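Local coordinates for lipoprotein (Burkholderia cenocepacia, PDB 4QHQ) that binds methionine and probably delivers it, as the lipid-anchored substrate-binding component, to an ABC transporter for uptake into the cell, at residues K31-N36 against G48-N53; Q40-L45 against P59-Q64; K91-L96 against V166-I171; Q119-I124 against A187-S192. One frame throughout, in Å; residues are numbered along the deposited sequence.

Interaction 1. Residues K31-N36 against G48-N53; sequences KVIEFN and GDLDAN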
# COMPACT_ATOMS: atom_id res chain seq x y z
N LYS A 31 8.76 -16.13 11.66
CA LYS A 31 7.47 -16.00 12.31
C LYS A 31 6.77 -14.77 11.75
O LYS A 31 7.37 -13.69 11.64
CB LYS A 31 7.61 -15.90 13.83
CG LYS A 31 8.23 -17.14 14.45
CD LYS A 31 7.41 -18.40 14.19
CE LYS A 31 8.09 -19.64 14.77
NZ LYS A 31 7.26 -20.87 14.58
N VAL A 32 5.52 -14.93 11.35
CA VAL A 32 4.78 -13.84 10.74
C VAL A 32 3.89 -13.19 11.78
O VAL A 32 2.97 -13.81 12.32
CB VAL A 32 3.94 -14.35 9.56
CG1 VAL A 32 3.20 -13.20 8.89
CG2 VAL A 32 4.83 -15.05 8.56
N ILE A 33 4.20 -11.93 12.08
CA ILE A 33 3.47 -11.16 13.08
C ILE A 33 2.52 -10.22 12.36
O ILE A 33 2.97 -9.35 11.62
CB ILE A 33 4.42 -10.32 13.94
CG1 ILE A 33 5.53 -11.20 14.53
CG2 ILE A 33 3.65 -9.62 15.07
CD1 ILE A 33 5.01 -12.42 15.24
N GLU A 34 1.22 -10.38 12.59
CA GLU A 34 0.22 -9.61 11.87
C GLU A 34 -0.23 -8.35 12.60
O GLU A 34 -0.42 -8.35 13.82
CB GLU A 34 -0.97 -10.50 11.53
CG GLU A 34 -0.56 -11.74 10.74
CD GLU A 34 -1.74 -12.52 10.19
OE1 GLU A 34 -2.83 -11.93 10.06
OE2 GLU A 34 -1.56 -13.72 9.88
N PHE A 35 -0.40 -7.28 11.83
CA PHE A 35 -0.89 -6.01 12.34
C PHE A 35 -2.14 -5.68 11.54
O PHE A 35 -2.26 -6.08 10.38
CB PHE A 35 0.16 -4.92 12.17
CG PHE A 35 1.39 -5.12 13.01
CD1 PHE A 35 2.41 -5.95 12.58
CD2 PHE A 35 1.52 -4.48 14.22
CE1 PHE A 35 3.55 -6.14 13.34
CE2 PHE A 35 2.66 -4.67 15.01
CZ PHE A 35 3.67 -5.51 14.57
N ASN A 36 -3.05 -4.93 12.14
CA ASN A 36 -4.32 -4.65 11.49
C ASN A 36 -4.25 -3.48 10.52
O ASN A 36 -5.06 -3.40 9.60
CB ASN A 36 -5.40 -4.38 12.54
N GLY A 48 12.92 -3.12 17.94
CA GLY A 48 13.56 -4.42 18.10
C GLY A 48 12.55 -5.55 18.19
O GLY A 48 12.91 -6.72 18.13
N ASP A 49 11.28 -5.19 18.32
CA ASP A 49 10.23 -6.20 18.45
C ASP A 49 10.09 -7.05 17.19
O ASP A 49 9.71 -8.21 17.26
CB ASP A 49 8.88 -5.55 18.79
CG ASP A 49 8.84 -5.00 20.21
OD1 ASP A 49 9.59 -5.51 21.07
OD2 ASP A 49 8.06 -4.06 20.46
N LEU A 50 10.40 -6.45 16.04
CA LEU A 50 10.47 -7.18 14.79
C LEU A 50 11.88 -7.15 14.26
O LEU A 50 12.66 -6.25 14.58
CB LEU A 50 9.56 -6.55 13.72
CG LEU A 50 8.07 -6.42 13.99
CD1 LEU A 50 7.41 -5.53 12.95
CD2 LEU A 50 7.41 -7.81 14.06
N ASP A 51 12.20 -8.12 13.41
CA ASP A 51 13.43 -8.09 12.63
C ASP A 51 13.27 -7.51 11.22
O ASP A 51 14.23 -7.02 10.63
CB ASP A 51 14.01 -9.50 12.56
CG ASP A 51 14.26 -10.06 13.93
OD1 ASP A 51 15.12 -9.48 14.63
OD2 ASP A 51 13.60 -11.04 14.33
N ALA A 52 12.06 -7.58 10.67
CA ALA A 52 11.79 -7.02 9.37
C ALA A 52 10.30 -6.73 9.28
O ALA A 52 9.51 -7.25 10.08
CB ALA A 52 12.20 -7.98 8.26
N ASN A 53 9.91 -5.91 8.32
CA ASN A 53 8.49 -5.82 7.99
C ASN A 53 8.29 -5.81 6.50
O ASN A 53 9.23 -5.61 5.73
CB ASN A 53 7.78 -4.67 8.73
CG ASN A 53 8.27 -3.30 8.32
OD1 ASN A 53 8.46 -3.03 7.13
ND2 ASN A 53 8.42 -2.41 9.28
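I33 of the strand 31-35 and L50 of the loop that leads into the strand beginning at A52 are the closest backbone pair, 8.2 Å between I33 CA and L50 CA, a gap too wide for the two chains to be sheet neighbours and bridged by side chains alone. L50 does the bridging by dividing its two methyl groups. Its CD2 lies against the base of I33, 3.9 Å from I33 CB and equally near CG1, the two side chains meeting at a slant. Its CD1 approaches the outer end of the phenyl ring of F35, 3.9 Å from F35 CE1 and 4.1 Å from F35 CZ, the two side chains arriving from opposite directions. With L50 CG anti to its own carbonyl carbon (chi1 -59°), the fork opens toward the strand. I33 and F35, two residues apart, point to the same side of the strand, and the contact is wholly apolar. Strands 30-35 and 52-57 run parallel with strand 2-7 between them, and helix 41-47 links them in a beta-alpha-beta crossover, covering this side: A44 touches both F35 and L50, and P41 packs on F35. V32, on the strand's other side, faces helix 10-26.

Interaction 2. Residues Q40-L45 against P59-Q64; sequences QPNAAL and PYLDSQ. With MET (methionine), chain B.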
# COMPACT_ATOMS: atom_id res chain seq x y z
N GLN A 40 1.72 0.66 12.98
CA GLN A 40 2.72 0.16 13.92
C GLN A 40 3.96 -0.59 13.43
O GLN A 40 4.94 -0.60 14.17
CB GLN A 40 2.06 -0.65 15.06
CG GLN A 40 1.13 0.16 15.97
CD GLN A 40 1.82 1.35 16.62
OE1 GLN A 40 3.01 1.31 16.93
NE2 GLN A 40 1.06 2.42 16.84
N PRO A 41 3.92 -1.24 12.25
CA PRO A 41 5.09 -2.10 11.97
C PRO A 41 6.45 -1.42 11.93
O PRO A 41 7.43 -2.07 12.34
CB PRO A 41 4.77 -2.70 10.60
CG PRO A 41 3.28 -2.70 10.54
CD PRO A 41 2.86 -1.43 11.24
N ASN A 42 6.55 -0.16 11.50
CA ASN A 42 7.87 0.48 11.53
C ASN A 42 8.36 0.78 12.94
O ASN A 42 9.53 0.60 13.23
CB ASN A 42 7.90 1.75 10.67
CG ASN A 42 7.96 1.45 9.18
OD1 ASN A 42 8.49 0.44 8.74
ND2 ASN A 42 7.39 2.34 8.40
N ALA A 43 7.46 1.22 13.82
CA ALA A 43 7.81 1.46 15.21
C ALA A 43 8.27 0.16 15.87
O ALA A 43 9.21 0.13 16.67
CB ALA A 43 6.60 2.06 15.95
N ALA A 44 7.61 -0.94 15.50
CA ALA A 44 7.91 -2.25 16.07
C ALA A 44 9.24 -2.76 15.55
O ALA A 44 9.98 -3.42 16.28
CB ALA A 44 6.79 -3.22 15.74
N LEU A 45 9.57 -2.45 14.31
CA LEU A 45 10.88 -2.76 13.76
C LEU A 45 11.99 -1.91 14.40
O LEU A 45 13.05 -2.41 14.76
CB LEU A 45 10.87 -2.53 12.25
CG LEU A 45 12.20 -2.74 11.51
CD1 LEU A 45 12.78 -4.13 11.77
CD2 LEU A 45 12.01 -2.48 10.01
N PRO A 59 7.55 5.58 -0.73
CA PRO A 59 7.04 6.88 -0.29
C PRO A 59 6.49 6.81 1.15
O PRO A 59 6.70 7.76 1.92
CB PRO A 59 5.94 7.18 -1.32
CG PRO A 59 6.49 6.55 -2.57
CD PRO A 59 7.06 5.23 -2.07
N TYR A 60 5.86 5.71 1.52
CA TYR A 60 5.38 5.58 2.89
C TYR A 60 6.55 5.53 3.89
O TYR A 60 6.53 6.21 4.91
CB TYR A 60 4.49 4.34 3.04
CG TYR A 60 3.81 4.26 4.39
CD1 TYR A 60 4.40 3.61 5.47
CD2 TYR A 60 2.57 4.82 4.57
CE1 TYR A 60 3.76 3.54 6.70
CE2 TYR A 60 1.92 4.77 5.80
CZ TYR A 60 2.53 4.12 6.86
OH TYR A 60 1.88 4.07 8.07
N LEU A 61 7.57 4.72 3.60
CA LEU A 61 8.74 4.62 4.47
C LEU A 61 9.41 5.98 4.59
O LEU A 61 9.82 6.39 5.68
CB LEU A 61 9.71 3.59 3.91
CG LEU A 61 11.00 3.37 4.69
CD1 LEU A 61 10.68 3.08 6.14
CD2 LEU A 61 11.76 2.21 4.06
N ASP A 62 9.53 6.70 3.47
CA ASP A 62 10.15 8.03 3.49
C ASP A 62 9.38 9.00 4.41
O ASP A 62 9.99 9.77 5.16
CB ASP A 62 10.20 8.63 2.08
CG ASP A 62 11.26 7.98 1.21
OD1 ASP A 62 12.10 7.22 1.75
OD2 ASP A 62 11.25 8.23 -0.02
N SER A 63 8.06 8.94 4.33
CA SER A 63 7.20 9.77 5.18
C SER A 63 7.42 9.41 6.65
O SER A 63 7.55 10.29 7.50
CB SER A 63 5.74 9.55 4.80
OG SER A 63 4.88 10.25 5.68
N GLN A 64 7.47 8.12 6.94
CA GLN A 64 7.70 7.66 8.30
C GLN A 64 9.08 8.07 8.84
O GLN A 64 9.23 8.44 10.01
CB GLN A 64 7.56 6.14 8.37
CG GLN A 64 6.17 5.64 8.02
CD GLN A 64 5.39 5.23 9.25
OE1 GLN A 64 5.78 4.29 9.95
NE2 GLN A 64 4.30 5.93 9.52
N MET B . 0.22 -2.49 0.18
CA MET B . -0.09 -1.06 0.21
C MET B . -0.13 -0.49 -1.19
O MET B . 0.70 -0.85 -2.01
CB MET B . 0.97 -0.33 1.05
CG MET B . 0.72 1.18 1.19
SD MET B . 2.02 2.00 2.14
CE MET B . 1.75 1.31 3.78
OXT MET B . -1.02 0.32 -1.53
O HOH W 1 4.48 1.68 10.43
O HOH W 2 5.26 2.81 12.98
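N42, on helix 41-47, reaches across to the helix 59-64 and bonds to Q64. Its CB, the first atom to meet the other helix, lies 3.4 Å from Q64 OE1. CG follows, anti to the carbonyl carbon, and the amide it carries then splits its duties. OD1 takes a hydrogen bond from N53 ND2, on the strand that joins the two helices in the chain. ND2 gives one to Q64 OE1, 3.0 Å from N42 ND2, nearly straight at the hydrogen (160°). Q64 OE1 lies close to the plane of the N42 amide, whereas the donor is tilted off the carbonyl plane of Q64; the two amides are turned 42° against each other. ND2 also bonds to Q56 OE1, so two acceptors hold the amide of this buried side chain. The helix axes stand 11.8 Å apart at 61°, a separation spanned by these side chains in one lobe of a periplasmic-binding-protein fold of the NlpA family. Around the same nitrogen lie L61 CD1, 4.1 Å from N42 ND2, and Y60 CE1, which presents the ring edge. Over one face of that ring sits the methyl CE of the bound methionine, 3.6 Å above the plane and displaced toward the rim, while the ligand's SD is 3.5 Å from Y60 CB. A water accepts from N42 N and lies within hydrogen-bonding distance of Q64 OE1.

Interaction 3. Residues K91-L96 against V166-I171; sequences KSLKDL and VDAAVI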
# COMPACT_ATOMS: atom_id res chain seq x y z
N LYS A 91 -20.64 3.84 -11.85
CA LYS A 91 -19.80 2.97 -12.66
C LYS A 91 -18.57 3.69 -13.20
O LYS A 91 -17.61 3.06 -13.66
CB LYS A 91 -20.61 2.37 -13.80
CG LYS A 91 -21.66 1.37 -13.35
CD LYS A 91 -21.01 0.16 -12.69
CE LYS A 91 -22.04 -0.89 -12.31
NZ LYS A 91 -21.40 -2.09 -11.69
N SER A 92 -18.59 5.01 -13.11
CA SER A 92 -17.49 5.83 -13.59
C SER A 92 -17.38 7.11 -12.77
O SER A 92 -18.39 7.64 -12.31
CB SER A 92 -17.70 6.19 -15.07
OG SER A 92 -16.73 7.12 -15.51
N LEU A 93 -16.16 7.61 -12.61
CA LEU A 93 -15.94 8.92 -11.99
C LEU A 93 -16.66 10.02 -12.77
O LEU A 93 -17.03 11.05 -12.21
CB LEU A 93 -14.44 9.21 -11.88
CG LEU A 93 -13.66 8.41 -10.84
CD1 LEU A 93 -12.17 8.62 -11.01
CD2 LEU A 93 -14.12 8.83 -9.47
N LYS A 94 -16.84 9.81 -14.07
CA LYS A 94 -17.56 10.78 -14.89
C LYS A 94 -19.03 10.91 -14.47
O LYS A 94 -19.67 11.92 -14.75
CB LYS A 94 -17.47 10.40 -16.37
N ASP A 95 -19.55 9.87 -13.83
CA ASP A 95 -20.92 9.84 -13.33
C ASP A 95 -21.13 10.55 -11.99
O ASP A 95 -22.27 10.69 -11.54
CB ASP A 95 -21.38 8.39 -13.17
CG ASP A 95 -21.49 7.67 -14.49
OD1 ASP A 95 -21.94 8.31 -15.47
OD2 ASP A 95 -21.14 6.48 -14.55
N LEU A 96 -20.05 10.99 -11.35
CA LEU A 96 -20.19 11.65 -10.05
C LEU A 96 -21.06 12.88 -10.14
O LEU A 96 -20.87 13.72 -11.02
CB LEU A 96 -18.83 12.05 -9.50
CG LEU A 96 -17.88 10.93 -9.11
CD1 LEU A 96 -16.56 11.55 -8.71
CD2 LEU A 96 -18.46 10.08 -7.98
N VAL A 166 -20.45 6.98 0.85
CA VAL A 166 -19.76 7.92 -0.02
C VAL A 166 -20.06 7.56 -1.47
O VAL A 166 -20.56 6.48 -1.76
CB VAL A 166 -18.23 7.93 0.18
CG1 VAL A 166 -17.86 8.34 1.60
CG2 VAL A 166 -17.64 6.57 -0.15
N ASP A 167 -19.75 8.48 -2.37
CA ASP A 167 -20.00 8.20 -3.79
C ASP A 167 -18.85 7.45 -4.46
O ASP A 167 -19.07 6.72 -5.42
CB ASP A 167 -20.36 9.49 -4.51
CG ASP A 167 -21.61 10.11 -3.93
OD1 ASP A 167 -22.60 9.36 -3.80
OD2 ASP A 167 -21.58 11.30 -3.57
N ALA A 168 -17.64 7.61 -3.93
CA ALA A 168 -16.50 6.81 -4.36
C ALA A 168 -15.41 6.91 -3.31
O ALA A 168 -15.38 7.85 -2.52
CB ALA A 168 -15.99 7.27 -5.72
N ALA A 169 -14.51 5.94 -3.30
CA ALA A 169 -13.36 5.99 -2.40
C ALA A 169 -12.14 5.44 -3.10
O ALA A 169 -12.24 4.51 -3.89
CB ALA A 169 -13.63 5.18 -1.14
N VAL A 170 -10.99 6.03 -2.80
CA VAL A 170 -9.72 5.50 -3.28
C VAL A 170 -9.16 4.61 -2.17
O VAL A 170 -8.95 5.09 -1.04
CB VAL A 170 -8.73 6.61 -3.62
CG1 VAL A 170 -7.41 6.00 -4.13
CG2 VAL A 170 -9.32 7.56 -4.65
N ILE A 171 -8.98 3.33 -2.45
CA ILE A 171 -8.68 2.34 -1.41
C ILE A 171 -7.47 1.51 -1.76
O ILE A 171 -7.39 0.94 -2.85
CB ILE A 171 -9.88 1.38 -1.17
CG1 ILE A 171 -11.17 2.17 -0.93
CG2 ILE A 171 -9.61 0.43 -0.00
CD1 ILE A 171 -12.37 1.27 -0.65
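L96 sets CG anti to its carbonyl carbon (chi1 -67°) and D167 does the same (chi1 -60°), an arrangement that carries the end of the leucine onto the base of the aspartate. The touch is made by one methyl: L96 CD2 stands 4.0 Å from D167 CB. The same methyl comes within 4.4 Å of A168 CB, and L93, at the other end of the same turn, adds its CD2 at 4.5 Å from A168 CB. A168 thus receives two leucine methyls from residues three apart. Between them the chain makes a 3-10 turn, L96 N bonding to L93 O at 3.1 Å, and S92 opens that turn: its OG accepts from K94 N at 153°, an ST turn. The carboxylate of D167 turns to a partner beyond the contact: OD2 accepts from the backbone N of K101. L102 and V85, from the strands flanking A168, complete the apolar surroundings. The two segments join the loop between strands 84-86 and 101-105 to strand 168-171, so the leucines pack on A168 at the start of the central strand of the five-stranded sheet, in the second lobe of a bilobal periplasmic binding protein.

Interaction 4. Residues Q119-I124 against A187-S192; sequences QTQGVI and AIALES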
# COMPACT_ATOMS: atom_id res chain seq x y z
N GLN A 119 -6.43 13.33 -9.88
CA GLN A 119 -5.98 14.36 -10.81
C GLN A 119 -5.76 13.75 -12.19
O GLN A 119 -6.19 14.31 -13.19
CB GLN A 119 -4.68 15.00 -10.32
CG GLN A 119 -4.12 16.04 -11.28
CD GLN A 119 -2.98 16.85 -10.69
OE1 GLN A 119 -3.10 18.05 -10.50
NE2 GLN A 119 -1.86 16.18 -10.41
N THR A 120 -5.10 12.59 -12.23
CA THR A 120 -4.88 11.86 -13.48
C THR A 120 -6.21 11.60 -14.19
O THR A 120 -6.31 11.73 -15.42
CB THR A 120 -4.15 10.52 -13.23
OG1 THR A 120 -2.82 10.77 -12.78
CG2 THR A 120 -4.09 9.69 -14.51
N GLN A 121 -7.24 11.27 -13.41
CA GLN A 121 -8.56 10.97 -13.96
C GLN A 121 -9.37 12.22 -14.31
O GLN A 121 -10.50 12.13 -14.79
CB GLN A 121 -9.34 10.07 -12.99
CG GLN A 121 -8.71 8.70 -12.77
CD GLN A 121 -8.65 7.87 -14.04
OE1 GLN A 121 -9.60 7.85 -14.82
NE2 GLN A 121 -7.53 7.19 -14.25
N GLY A 122 -8.79 13.39 -14.05
CA GLY A 122 -9.39 14.65 -14.46
C GLY A 122 -10.50 15.16 -13.56
O GLY A 122 -11.24 16.07 -13.93
N VAL A 123 -10.60 14.58 -12.36
CA VAL A 123 -11.65 14.96 -11.41
C VAL A 123 -11.29 16.24 -10.67
O VAL A 123 -12.16 17.02 -10.30
CB VAL A 123 -11.89 13.83 -10.38
N ILE A 124 -9.99 16.45 -10.46
CA ILE A 124 -9.49 17.62 -9.75
C ILE A 124 -8.15 18.04 -10.33
O ILE A 124 -7.51 17.27 -11.06
CB ILE A 124 -9.26 17.33 -8.24
CG1 ILE A 124 -8.30 16.16 -8.06
CG2 ILE A 124 -10.58 17.07 -7.52
CD1 ILE A 124 -7.80 15.98 -6.63
N ALA A 187 -12.98 -2.00 -9.53
CA ALA A 187 -12.54 -0.62 -9.53
C ALA A 187 -13.07 0.12 -10.74
O ALA A 187 -13.13 -0.43 -11.85
CB ALA A 187 -11.01 -0.53 -9.47
N ILE A 188 -13.48 1.36 -10.53
CA ILE A 188 -13.98 2.19 -11.61
C ILE A 188 -12.87 3.04 -12.23
O ILE A 188 -13.07 3.65 -13.28
CB ILE A 188 -15.17 3.06 -11.17
CG1 ILE A 188 -14.76 4.12 -10.15
CG2 ILE A 188 -16.29 2.17 -10.63
CD1 ILE A 188 -15.92 5.07 -9.82
N ALA A 189 -11.70 3.03 -11.60
CA ALA A 189 -10.49 3.63 -12.16
C ALA A 189 -9.31 3.00 -11.46
O ALA A 189 -9.42 2.56 -10.30
CB ALA A 189 -10.47 5.13 -11.95
N LEU A 190 -8.18 2.96 -12.14
CA LEU A 190 -7.01 2.29 -11.60
C LEU A 190 -5.73 3.04 -11.95
O LEU A 190 -5.54 3.51 -13.07
CB LEU A 190 -6.93 0.86 -12.14
CG LEU A 190 -6.15 -0.19 -11.34
CD1 LEU A 190 -6.86 -0.50 -10.03
CD2 LEU A 190 -5.96 -1.45 -12.17
N GLU A 191 -4.85 3.13 -10.96
CA GLU A 191 -3.52 3.69 -11.12
C GLU A 191 -2.70 2.86 -12.10
O GLU A 191 -2.93 1.66 -12.26
CB GLU A 191 -2.85 3.66 -9.75
CG GLU A 191 -1.51 4.30 -9.61
CD GLU A 191 -1.00 4.08 -8.19
OE1 GLU A 191 -0.88 2.90 -7.79
OE2 GLU A 191 -0.78 5.07 -7.46
N SER A 192 -1.73 3.50 -12.75
CA SER A 192 -0.82 2.80 -13.65
C SER A 192 0.22 1.99 -12.90
O SER A 192 0.61 2.35 -11.79
CB SER A 192 -0.09 3.80 -14.54
OG SER A 192 0.73 3.12 -15.48
O HOH W 3 -4.67 6.13 -13.84
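Q121 lays the end of its side chain against the single methyl of A189: Q121 CD is 3.9 Å from A189 CB, with Q121 OE1 at 4.0 Å and CG at 4.1 Å from that same carbon. The methyl sits over the flat face of the amide, almost directly above CD. CG stands anti to the carbonyl carbon (chi1 -64°), and a second bend (chi2 -62°) folds the chain back so that the amide lies across the methyl. Q121 NE2 is directed past A189 toward L190 O, 4.3 Å away and too distant for a direct bond. A water fills this step. It donates to L190 O at 2.9 Å and accepts from Q121 NE2 at 3.1 Å, the second of these bonds being weak. The glutamine stands where helix 108-120 ends. G122, with positive phi, closes that helix in a Schellman motif, G122 N bonding back to Q119 O. A189 and L190 form a short, weakly bonded strand at the edge of the five-stranded sheet, beside strand 84-86. L93 touches both Q121 and A189, so the pair also rests on the loop that follows strand 84-86. E191, the residue after L190, forms a salt bridge with R113, one of the residues lining the methionine pocket. At the contact itself, one methyl overlap and a water bridge with one weak arm join the end of a helix to an edge strand at the surface, which is consistent with a modest attachment, part apolar and part through solvent.

In the fold
Along the chain interactions 1 and 2 come first, their segments alternating, and interactions 3 and 4 follow, alternating in turn. Interaction 1 lies on strands 30-35 and 52-57 of the six-stranded sheet, interaction 2 on helices 41-47 and 58-68; their centres are 12 Å apart and they touch directly, L50 N lying 3.1 Å from A44 O. The last two have centres 10 Å apart, both reach the five-stranded sheet, and meet where L93 CD1 comes within 3.7 Å of Q121 CB. The pairs lie on opposite sides of the chain's centre, with centres 26 to 35 Å apart, one in each lobe. The bound methionine touches interaction 2 through Y60, whereas R113, the salt-bridge partner of E191, contacts it from the other lobe.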